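Local coordinates for protein similarities with probable monooxygenase (Photorhabdus luminescens, PDB 4HB9) that binds FAD and probably acts as a flavin-dependent monooxygenase, at residues 14-22 and 54-63; 212-222 and 275-285. All coordinates share one frame; numbering follows the deposited sequence.

Contact 1: 14-22 and 54-63. With EDO (1,2-ethanediol), chain E.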
loop_
_atom_site.group_PDB
_atom_site.type_symbol
_atom_site.label_atom_id
_atom_site.label_comp_id
_atom_site.label_asym_id
_atom_site.label_seq_id
_atom_site.Cartn_x
_atom_site.Cartn_y
_atom_site.Cartn_z
ATOM N N THR A 14 5.939 -10.276 -4.521
ATOM C CA THR A 14 7.109 -10.864 -3.889
ATOM C C THR A 14 6.711 -11.798 -2.765
ATOM O O THR A 14 7.247 -12.911 -2.666
ATOM C CB THR A 14 8.099 -9.783 -3.393
ATOM O OG1 THR A 14 7.454 -8.893 -2.490
ATOM C CG2 THR A 14 8.674 -8.997 -4.535
ATOM N N CYS A 15 5.757 -11.389 -1.928
ATOM C CA CYS A 15 5.303 -12.259 -0.857
ATOM C C CYS A 15 4.767 -13.554 -1.454
ATOM O O CYS A 15 5.098 -14.640 -0.977
ATOM C CB CYS A 15 4.240 -11.611 0.032
ATOM S SG CYS A 15 3.899 -12.517 1.557
ATOM N N LEU A 16 3.943 -13.433 -2.495
ATOM C CA LEU A 16 3.399 -14.606 -3.177
ATOM C C LEU A 16 4.501 -15.531 -3.686
ATOM O O LEU A 16 4.411 -16.731 -3.517
ATOM C CB LEU A 16 2.493 -14.201 -4.351
ATOM C CG LEU A 16 1.858 -15.349 -5.150
ATOM C CD1 LEU A 16 0.977 -16.239 -4.289
ATOM C CD2 LEU A 16 1.055 -14.794 -6.331
ATOM N N ALA A 17 5.517 -14.980 -4.329
ATOM C CA ALA A 17 6.565 -15.814 -4.906
ATOM C C ALA A 17 7.317 -16.577 -3.819
ATOM O O ALA A 17 7.578 -17.759 -3.973
ATOM C CB ALA A 17 7.503 -15.009 -5.786
ATOM N N HIS A 18 7.581 -15.937 -2.677
ATOM C CA HIS A 18 8.148 -16.635 -1.532
ATOM C C HIS A 18 7.297 -17.794 -1.074
ATOM O O HIS A 18 7.801 -18.909 -0.818
ATOM C CB HIS A 18 8.359 -15.677 -0.359
ATOM C CG HIS A 18 9.556 -14.816 -0.512
ATOM N ND1 HIS A 18 10.829 -15.326 -0.594
ATOM C CD2 HIS A 18 9.681 -13.474 -0.601
ATOM C CE1 HIS A 18 11.683 -14.337 -0.741
ATOM N NE2 HIS A 18 11.014 -13.204 -0.740
ATOM N N GLY A 19 5.995 -17.548 -0.981
ATOM C CA GLY A 19 5.081 -18.565 -0.528
ATOM C C GLY A 19 5.022 -19.760 -1.464
ATOM O O GLY A 19 5.044 -20.912 -1.020
ATOM N N LEU A 20 4.933 -19.486 -2.761
ATOM C CA LEU A 20 4.876 -20.567 -3.758
ATOM C C LEU A 20 6.166 -21.389 -3.753
ATOM O O LEU A 20 6.112 -22.628 -3.800
ATOM C CB LEU A 20 4.596 -20.005 -5.154
ATOM C CG LEU A 20 3.251 -19.279 -5.276
ATOM C CD1 LEU A 20 3.120 -18.632 -6.636
ATOM C CD2 LEU A 20 2.079 -20.209 -5.026
ATOM N N ARG A 21 7.314 -20.724 -3.669
ATOM C CA ARG A 21 8.592 -21.444 -3.550
ATOM C C ARG A 21 8.616 -22.350 -2.331
ATOM O O ARG A 21 9.059 -23.521 -2.404
ATOM C CB ARG A 21 9.765 -20.473 -3.542
ATOM C CG ARG A 21 10.017 -19.834 -4.885
ATOM C CD ARG A 21 10.749 -18.500 -4.800
ATOM N NE ARG A 21 12.013 -18.547 -4.047
ATOM C CZ ARG A 21 13.184 -18.984 -4.519
ATOM N NH1 ARG A 21 13.300 -19.458 -5.753
ATOM N NH2 ARG A 21 14.255 -18.964 -3.724
ATOM N N LYS A 22 8.088 -21.850 -1.207
ATOM C CA LYS A 22 8.006 -22.670 0.000
ATOM C C LYS A 22 7.248 -23.968 -0.225
ATOM O O LYS A 22 7.599 -25.002 0.367
ATOM C CB LYS A 22 7.387 -21.894 1.164
ATOM C CG LYS A 22 7.518 -22.609 2.483
ATOM C CD LYS A 22 6.901 -21.805 3.609
ATOM C CE LYS A 22 7.040 -22.568 4.915
ATOM N NZ LYS A 22 6.638 -21.717 6.056
ATOM N N ALA A 54 1.151 -13.169 7.212
ATOM C CA ALA A 54 1.521 -13.445 5.818
ATOM C C ALA A 54 3.036 -13.488 5.660
ATOM O O ALA A 54 3.602 -14.412 5.080
ATOM C CB ALA A 54 0.923 -12.415 4.879
ATOM N N LEU A 55 3.710 -12.497 6.231
ATOM C CA LEU A 55 5.162 -12.446 6.137
ATOM C C LEU A 55 5.805 -13.622 6.855
ATOM O O LEU A 55 6.770 -14.211 6.360
ATOM C CB LEU A 55 5.680 -11.114 6.683
ATOM C CG LEU A 55 5.306 -9.911 5.820
ATOM C CD1 LEU A 55 5.494 -8.619 6.619
ATOM C CD2 LEU A 55 6.110 -9.811 4.534
ATOM N N GLN A 56 5.321 -13.947 8.039
ATOM C CA GLN A 56 5.974 -14.986 8.835
ATOM C C GLN A 56 5.772 -16.360 8.179
ATOM O O GLN A 56 6.676 -17.194 8.215
ATOM C CB GLN A 56 5.461 -14.984 10.276
ATOM C CG GLN A 56 6.258 -15.862 11.222
ATOM C CD GLN A 56 5.851 -15.657 12.670
ATOM O OE1 GLN A 56 4.825 -15.038 12.960
ATOM N NE2 GLN A 56 6.679 -16.147 13.586
ATOM N N GLU A 57 4.596 -16.568 7.589
ATOM C CA GLU A 57 4.262 -17.856 6.947
ATOM C C GLU A 57 4.835 -18.010 5.523
ATOM O O GLU A 57 4.998 -19.125 5.035
ATOM C CB GLU A 57 2.727 -18.086 6.998
ATOM C CG GLU A 57 2.211 -18.158 8.441
ATOM C CD GLU A 57 0.825 -18.771 8.624
ATOM O OE1 GLU A 57 0.134 -19.097 7.631
ATOM O OE2 GLU A 57 0.421 -18.926 9.803
ATOM N N CYS A 58 5.147 -16.914 4.842
ATOM C CA CYS A 58 5.667 -17.020 3.476
ATOM C C CYS A 58 7.172 -16.861 3.341
ATOM O O CYS A 58 7.788 -17.483 2.464
ATOM C CB CYS A 58 5.016 -15.988 2.564
ATOM S SG CYS A 58 3.273 -16.337 2.260
ATOM N N LEU A 59 7.745 -15.977 4.155
ATOM C CA LEU A 59 9.140 -15.595 4.007
ATOM C C LEU A 59 10.075 -16.695 4.539
ATOM O O LEU A 59 9.766 -17.307 5.567
ATOM C CB LEU A 59 9.429 -14.309 4.772
ATOM C CG LEU A 59 8.988 -12.936 4.246
ATOM C CD1 LEU A 59 9.411 -11.849 5.238
ATOM C CD2 LEU A 59 9.540 -12.608 2.892
ATOM N N PRO A 60 11.219 -16.910 3.868
ATOM C CA PRO A 60 12.271 -17.723 4.497
ATOM C C PRO A 60 12.654 -17.131 5.838
ATOM O O PRO A 60 12.503 -15.925 6.044
ATOM C CB PRO A 60 13.445 -17.620 3.540
ATOM C CG PRO A 60 12.866 -17.175 2.246
ATOM C CD PRO A 60 11.668 -16.341 2.587
ATOM N N ALA A 61 13.130 -17.971 6.744
ATOM C CA ALA A 61 13.431 -17.518 8.086
ATOM C C ALA A 61 14.427 -16.355 8.083
ATOM O O ALA A 61 14.297 -15.451 8.891
ATOM C CB ALA A 61 13.957 -18.674 8.922
ATOM N N GLU A 62 15.400 -16.347 7.179
ATOM C CA GLU A 62 16.387 -15.261 7.225
ATOM C C GLU A 62 15.734 -13.903 6.882
ATOM O O GLU A 62 16.043 -12.873 7.502
ATOM C CB GLU A 62 17.636 -15.549 6.401
ATOM C CG GLU A 62 17.483 -15.574 4.895
ATOM C CD GLU A 62 18.831 -15.675 4.171
ATOM O OE1 GLU A 62 19.844 -15.084 4.648
ATOM O OE2 GLU A 62 18.866 -16.316 3.100
ATOM N N ASN A 63 14.799 -13.913 5.935
ATOM C CA ASN A 63 14.042 -12.688 5.605
ATOM C C ASN A 63 13.157 -12.264 6.779
ATOM O O ASN A 63 13.090 -11.068 7.117
ATOM C CB ASN A 63 13.156 -12.868 4.366
ATOM C CG ASN A 63 13.918 -13.330 3.145
ATOM O OD1 ASN A 63 14.631 -14.328 3.191
ATOM N ND2 ASN A 63 13.757 -12.625 2.043
HETATM C C1 EDO E . 11.768 -18.824 -0.845
HETATM O O1 EDO E . 11.854 -17.554 -1.413
HETATM C C2 EDO E . 10.645 -18.825 0.162
HETATM O O2 EDO E . 9.908 -19.963 -0.015
HETATM O O HOH W 1 8.000 -19.373 6.296
HETATM O O HOH W 2 3.932 -21.884 5.876
#
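The H18 ring carries CD2 of L59 over one face, a CH-pi contact with the methyl 4.0 Å from the ring centroid. With CG beside the backbone N (chi1 -77°), the ring leans out from helix 11-22 over the link between helices 49-58 and 61-70. The side chain of P60 crosses that of H18 at about a right angle, with P60 CD 3.4 Å from H18 ND1. The side chains of N63 and H18 approach each other from opposite directions, with amide and ring planes 69° apart. H18 NE2 is hydrogen-bonded to the carbonyl of L118, and N63 ND2 to that of I117, so both side chains are tied to helix 111-119.

An ethanediol, probably from the crystallisation liquor, sits at the ring edge. Its O1 and H18 ND1 are hydrogen-bonded at 2.6 Å. O1 accepts a nearly straight bond from R21 NE (176°).

Deeper in, C15 SG packs on C58 CB at 3.8 Å. G19 has no side chain, and its CA lies 4.3 Å from that of C58. At the outer end K22 runs extended, and its NZ donates to E57 O at 3.2 Å from above the carbonyl plane. Two waters also accept from this NZ; one donates to E57 O.

Here helix 11-22 packs on helix 49-58 and the turn beyond, having started within the probable GxGxxG motif of a Rossmann-like FAD-binding fold.

Contact 2: 212-222 and 275-285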
loop_
_atom_site.group_PDB
_atom_site.type_symbol
_atom_site.label_atom_id
_atom_site.label_comp_id
_atom_site.label_asym_id
_atom_site.label_seq_id
_atom_site.Cartn_x
_atom_site.Cartn_y
_atom_site.Cartn_z
ATOM N N ILE A 212 -7.127 15.406 14.633
ATOM C CA ILE A 212 -7.590 16.729 14.919
ATOM C C ILE A 212 -8.918 16.882 14.239
ATOM O O ILE A 212 -9.014 16.751 13.006
ATOM C CB ILE A 212 -6.637 17.805 14.398
ATOM C CG1 ILE A 212 -5.202 17.556 14.882
ATOM C CG2 ILE A 212 -7.147 19.186 14.758
ATOM C CD1 ILE A 212 -5.011 17.327 16.359
ATOM N N VAL A 213 -9.937 17.162 15.046
ATOM C CA VAL A 213 -11.306 17.284 14.558
ATOM C C VAL A 213 -11.781 18.715 14.703
ATOM O O VAL A 213 -12.209 19.116 15.792
ATOM C CB VAL A 213 -12.279 16.362 15.316
ATOM C CG1 VAL A 213 -13.640 16.362 14.622
ATOM C CG2 VAL A 213 -11.739 14.949 15.377
ATOM N N PRO A 214 -11.716 19.497 13.620
ATOM C CA PRO A 214 -12.130 20.896 13.702
ATOM C C PRO A 214 -13.628 21.099 13.504
ATOM O O PRO A 214 -14.365 20.134 13.288
ATOM C CB PRO A 214 -11.362 21.531 12.554
ATOM C CG PRO A 214 -11.344 20.446 11.529
ATOM C CD PRO A 214 -11.241 19.155 12.273
ATOM N N LYS A 215 -14.058 22.360 13.525
ATOM C CA LYS A 215 -15.457 22.693 13.220
ATOM C C LYS A 215 -15.693 22.708 11.732
ATOM O O LYS A 215 -16.813 22.554 11.278
ATOM C CB LYS A 215 -15.849 24.073 13.779
ATOM C CG LYS A 215 -15.646 24.237 15.274
ATOM C CD LYS A 215 -15.444 25.715 15.621
ATOM C CE LYS A 215 -14.879 25.906 17.021
ATOM N NZ LYS A 215 -15.953 25.747 18.038
ATOM N N SER A 216 -14.641 22.960 10.967
ATOM C CA SER A 216 -14.735 22.916 9.529
ATOM C C SER A 216 -14.865 21.469 9.035
ATOM O O SER A 216 -14.558 20.544 9.755
ATOM C CB SER A 216 -13.510 23.556 8.929
ATOM O OG SER A 216 -12.347 23.140 9.634
ATOM N N PRO A 217 -15.345 21.279 7.796
ATOM C CA PRO A 217 -15.584 19.930 7.300
ATOM C C PRO A 217 -14.300 19.271 6.766
ATOM O O PRO A 217 -14.197 18.934 5.594
ATOM C CB PRO A 217 -16.596 20.158 6.185
ATOM C CG PRO A 217 -16.268 21.516 5.650
ATOM C CD PRO A 217 -15.864 22.307 6.870
ATOM N N ASP A 218 -13.333 19.106 7.637
ATOM C CA ASP A 218 -12.043 18.549 7.242
ATOM C C ASP A 218 -11.379 17.953 8.456
ATOM O O ASP A 218 -11.986 17.885 9.537
ATOM C CB ASP A 218 -11.194 19.617 6.504
ATOM C CG ASP A 218 -11.093 20.951 7.255
ATOM O OD1 ASP A 218 -11.408 21.052 8.443
ATOM O OD2 ASP A 218 -10.655 21.917 6.607
ATOM N N TRP A 219 -10.163 17.447 8.301
ATOM C CA TRP A 219 -9.588 16.603 9.335
ATOM C C TRP A 219 -8.075 16.624 9.222
ATOM O O TRP A 219 -7.567 16.756 8.117
ATOM C CB TRP A 219 -10.085 15.180 9.091
ATOM C CG TRP A 219 -9.896 14.191 10.179
ATOM C CD1 TRP A 219 -8.762 13.496 10.478
ATOM C CD2 TRP A 219 -10.904 13.715 11.059
ATOM N NE1 TRP A 219 -8.996 12.638 11.522
ATOM C CE2 TRP A 219 -10.314 12.749 11.889
ATOM C CE3 TRP A 219 -12.258 14.013 11.227
ATOM C CZ2 TRP A 219 -11.030 12.075 12.872
ATOM C CZ3 TRP A 219 -12.967 13.336 12.190
ATOM C CH2 TRP A 219 -12.363 12.384 13.000
ATOM N N LEU A 220 -7.376 16.420 10.327
ATOM C CA LEU A 220 -5.902 16.242 10.293
ATOM C C LEU A 220 -5.513 15.030 11.112
ATOM O O LEU A 220 -5.828 14.932 12.322
ATOM C CB LEU A 220 -5.150 17.462 10.787
ATOM C CG LEU A 220 -3.628 17.432 10.580
ATOM C CD1 LEU A 220 -3.235 17.690 9.118
ATOM C CD2 LEU A 220 -2.977 18.502 11.435
ATOM N N PHE A 221 -4.878 14.074 10.435
ATOM C CA PHE A 221 -4.445 12.834 11.053
ATOM C C PHE A 221 -2.930 12.937 11.238
ATOM O O PHE A 221 -2.239 13.396 10.330
ATOM C CB PHE A 221 -4.851 11.623 10.200
ATOM C CG PHE A 221 -4.370 10.324 10.757
ATOM C CD1 PHE A 221 -4.882 9.844 11.958
ATOM C CD2 PHE A 221 -3.357 9.605 10.134
ATOM C CE1 PHE A 221 -4.408 8.667 12.512
ATOM C CE2 PHE A 221 -2.881 8.417 10.678
ATOM C CZ PHE A 221 -3.422 7.942 11.862
ATOM N N ILE A 222 -2.423 12.549 12.404
ATOM C CA ILE A 222 -0.985 12.606 12.687
ATOM C C ILE A 222 -0.477 11.247 13.164
ATOM O O ILE A 222 -1.030 10.667 14.096
ATOM C CB ILE A 222 -0.675 13.653 13.771
ATOM C CG1 ILE A 222 -1.140 15.036 13.301
ATOM C CG2 ILE A 222 0.813 13.678 14.113
ATOM C CD1 ILE A 222 -1.095 16.111 14.361
HETATM N N MSE A 275 -5.731 25.876 8.258
HETATM C CA MSE A 275 -5.593 25.754 9.702
HETATM C C MSE A 275 -5.485 27.078 10.418
HETATM O O MSE A 275 -4.953 27.133 11.513
HETATM C CB MSE A 275 -4.335 24.930 10.007
HETATM C CG MSE A 275 -4.470 23.524 9.450
HETATM SE SE MSE A 275 -3.014 22.338 10.057
HETATM C CE MSE A 275 -1.414 23.454 9.815
ATOM N N ILE A 276 -5.984 28.156 9.820
ATOM C CA ILE A 276 -5.922 29.456 10.484
ATOM C C ILE A 276 -6.764 29.302 11.756
ATOM O O ILE A 276 -7.903 28.821 11.721
ATOM C CB ILE A 276 -6.457 30.610 9.611
ATOM C CG1 ILE A 276 -5.596 30.780 8.351
ATOM C CG2 ILE A 276 -6.427 31.922 10.400
ATOM C CD1 ILE A 276 -6.276 31.539 7.233
ATOM N N SER A 277 -6.156 29.648 12.871
ATOM C CA SER A 277 -6.768 29.578 14.211
ATOM C C SER A 277 -6.495 28.263 14.917
ATOM O O SER A 277 -6.668 28.174 16.128
ATOM C CB SER A 277 -8.279 29.911 14.213
ATOM O OG SER A 277 -9.094 28.771 13.953
ATOM N N TRP A 278 -6.037 27.237 14.202
ATOM C CA TRP A 278 -5.753 25.972 14.869
ATOM C C TRP A 278 -4.477 26.131 15.693
ATOM O O TRP A 278 -3.673 27.048 15.479
ATOM C CB TRP A 278 -5.551 24.803 13.886
ATOM C CG TRP A 278 -6.673 24.485 12.979
ATOM C CD1 TRP A 278 -7.727 25.276 12.636
ATOM C CD2 TRP A 278 -6.830 23.263 12.247
ATOM N NE1 TRP A 278 -8.540 24.610 11.740
ATOM C CE2 TRP A 278 -7.995 23.383 11.476
ATOM C CE3 TRP A 278 -6.089 22.081 12.177
ATOM C CZ2 TRP A 278 -8.457 22.348 10.648
ATOM C CZ3 TRP A 278 -6.528 21.064 11.344
ATOM C CH2 TRP A 278 -7.702 21.204 10.593
ATOM N N ASP A 279 -4.263 25.180 16.581
ATOM C CA ASP A 279 -3.159 25.244 17.502
ATOM C C ASP A 279 -1.797 25.398 16.825
ATOM O O ASP A 279 -1.503 24.723 15.827
ATOM C CB ASP A 279 -3.127 24.021 18.381
ATOM C CG ASP A 279 -2.239 24.215 19.590
ATOM O OD1 ASP A 279 -2.710 24.857 20.572
ATOM O OD2 ASP A 279 -1.093 23.727 19.545
ATOM N N PRO A 280 -0.947 26.282 17.375
ATOM C CA PRO A 280 0.361 26.536 16.778
ATOM C C PRO A 280 1.239 25.301 16.537
ATOM O O PRO A 280 2.019 25.304 15.609
ATOM C CB PRO A 280 1.030 27.469 17.797
ATOM C CG PRO A 280 -0.101 28.229 18.398
ATOM C CD PRO A 280 -1.252 27.242 18.455
ATOM N N SER A 281 1.123 24.271 17.373
ATOM C CA SER A 281 1.928 23.042 17.211
ATOM C C SER A 281 1.664 22.368 15.867
ATOM O O SER A 281 2.567 21.813 15.221
ATOM C CB SER A 281 1.644 22.075 18.362
ATOM O OG SER A 281 0.256 21.700 18.411
ATOM N N LEU A 282 0.423 22.477 15.412
ATOM C CA LEU A 282 0.031 21.907 14.133
ATOM C C LEU A 282 0.679 22.705 13.031
ATOM O O LEU A 282 1.155 22.141 12.051
ATOM C CB LEU A 282 -1.484 21.898 14.006
ATOM C CG LEU A 282 -2.136 21.070 15.103
ATOM C CD1 LEU A 282 -3.646 21.281 15.150
ATOM C CD2 LEU A 282 -1.792 19.597 14.962
ATOM N N HIS A 283 0.760 24.021 13.206
ATOM C CA HIS A 283 1.454 24.853 12.218
ATOM C C HIS A 283 2.935 24.541 12.134
ATOM O O HIS A 283 3.500 24.475 11.049
ATOM C CB HIS A 283 1.210 26.333 12.512
ATOM C CG HIS A 283 -0.182 26.759 12.178
ATOM N ND1 HIS A 283 -0.531 27.225 10.929
ATOM C CD2 HIS A 283 -1.332 26.682 12.888
ATOM C CE1 HIS A 283 -1.823 27.492 10.906
ATOM N NE2 HIS A 283 -2.335 27.167 12.081
ATOM N N THR A 284 3.553 24.381 13.303
ATOM C CA THR A 284 4.986 24.060 13.400
ATOM C C THR A 284 5.294 22.763 12.643
ATOM O O THR A 284 6.232 22.690 11.853
ATOM C CB THR A 284 5.375 23.918 14.884
ATOM O OG1 THR A 284 5.045 25.138 15.574
ATOM C CG2 THR A 284 6.864 23.604 15.041
ATOM N N LEU A 285 4.453 21.750 12.855
ATOM C CA LEU A 285 4.600 20.476 12.162
ATOM C C LEU A 285 4.601 20.672 10.644
ATOM O O LEU A 285 5.497 20.211 9.933
ATOM C CB LEU A 285 3.477 19.521 12.601
ATOM C CG LEU A 285 3.423 18.136 11.990
ATOM C CD1 LEU A 285 4.753 17.421 12.179
ATOM C CD2 LEU A 285 2.316 17.331 12.627
HETATM O O HOH W 3 -11.049 25.357 10.543
#
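S216 OG is gripped by two groups. It donates to D218 OD1 at 2.6 Å, on the syn side of the carboxylate, and accepts from a water. That water accepts in turn from W278 NE1 at 2.9 Å, bridging the two segments. D218 OD2 is bonded to Y248 OH, so both carboxylate oxygens are held. OD1 also lies at the edge of the W278 ring, in its plane, with the carboxylate turned 78° from the ring.

W278 lies against the hairpin of strands 210-212 and 218-228. P214 CG touches its CZ2 at 3.6 Å, and L220 CB meets CZ3 at the edge. I212 CG2 approaches CZ3 obliquely. CG of M275, a selenomethionine, sits over the rim of one face of the indole. These strands belong to the mixed sheet of the FAD-binding monooxygenase fold, and helix 280-285 runs at 67° to strand 218-222.

L282 CG lies anti to its carbonyl carbon (chi1 -60°), which sends the branched end toward the strand. CD2 fits among I212, L220 and I222, closest to I222 CD1 at 3.6 Å. M275 O accepts from W278 N and H283 NE2 on opposite faces of its plane. D279 OD2 caps the helix, accepting from S281 N and S281 OG.

How the contacts relate
Contact 1 closes before contact 2 opens along the chain. Their centres are 41 Å apart, on opposite sides of the chain's centre, and their nearest atoms are about 19 Å apart. They share no helix, strand or sheet. Contact 1 joins helix 11-22, which touches strand 26-30 of the parallel sheet, to helices 49-58 and 61-70. Contact 2 packs helix 280-287 on the mixed sheet. The FAD lies about 8 Å from the C15 side chain and about 14 Å from that of I222. Contact 1 lies in the Rossmann-like part with the parallel sheet, consistent with nucleotide binding. Contact 2 lies at the mixed sheet, farther from the cofactor.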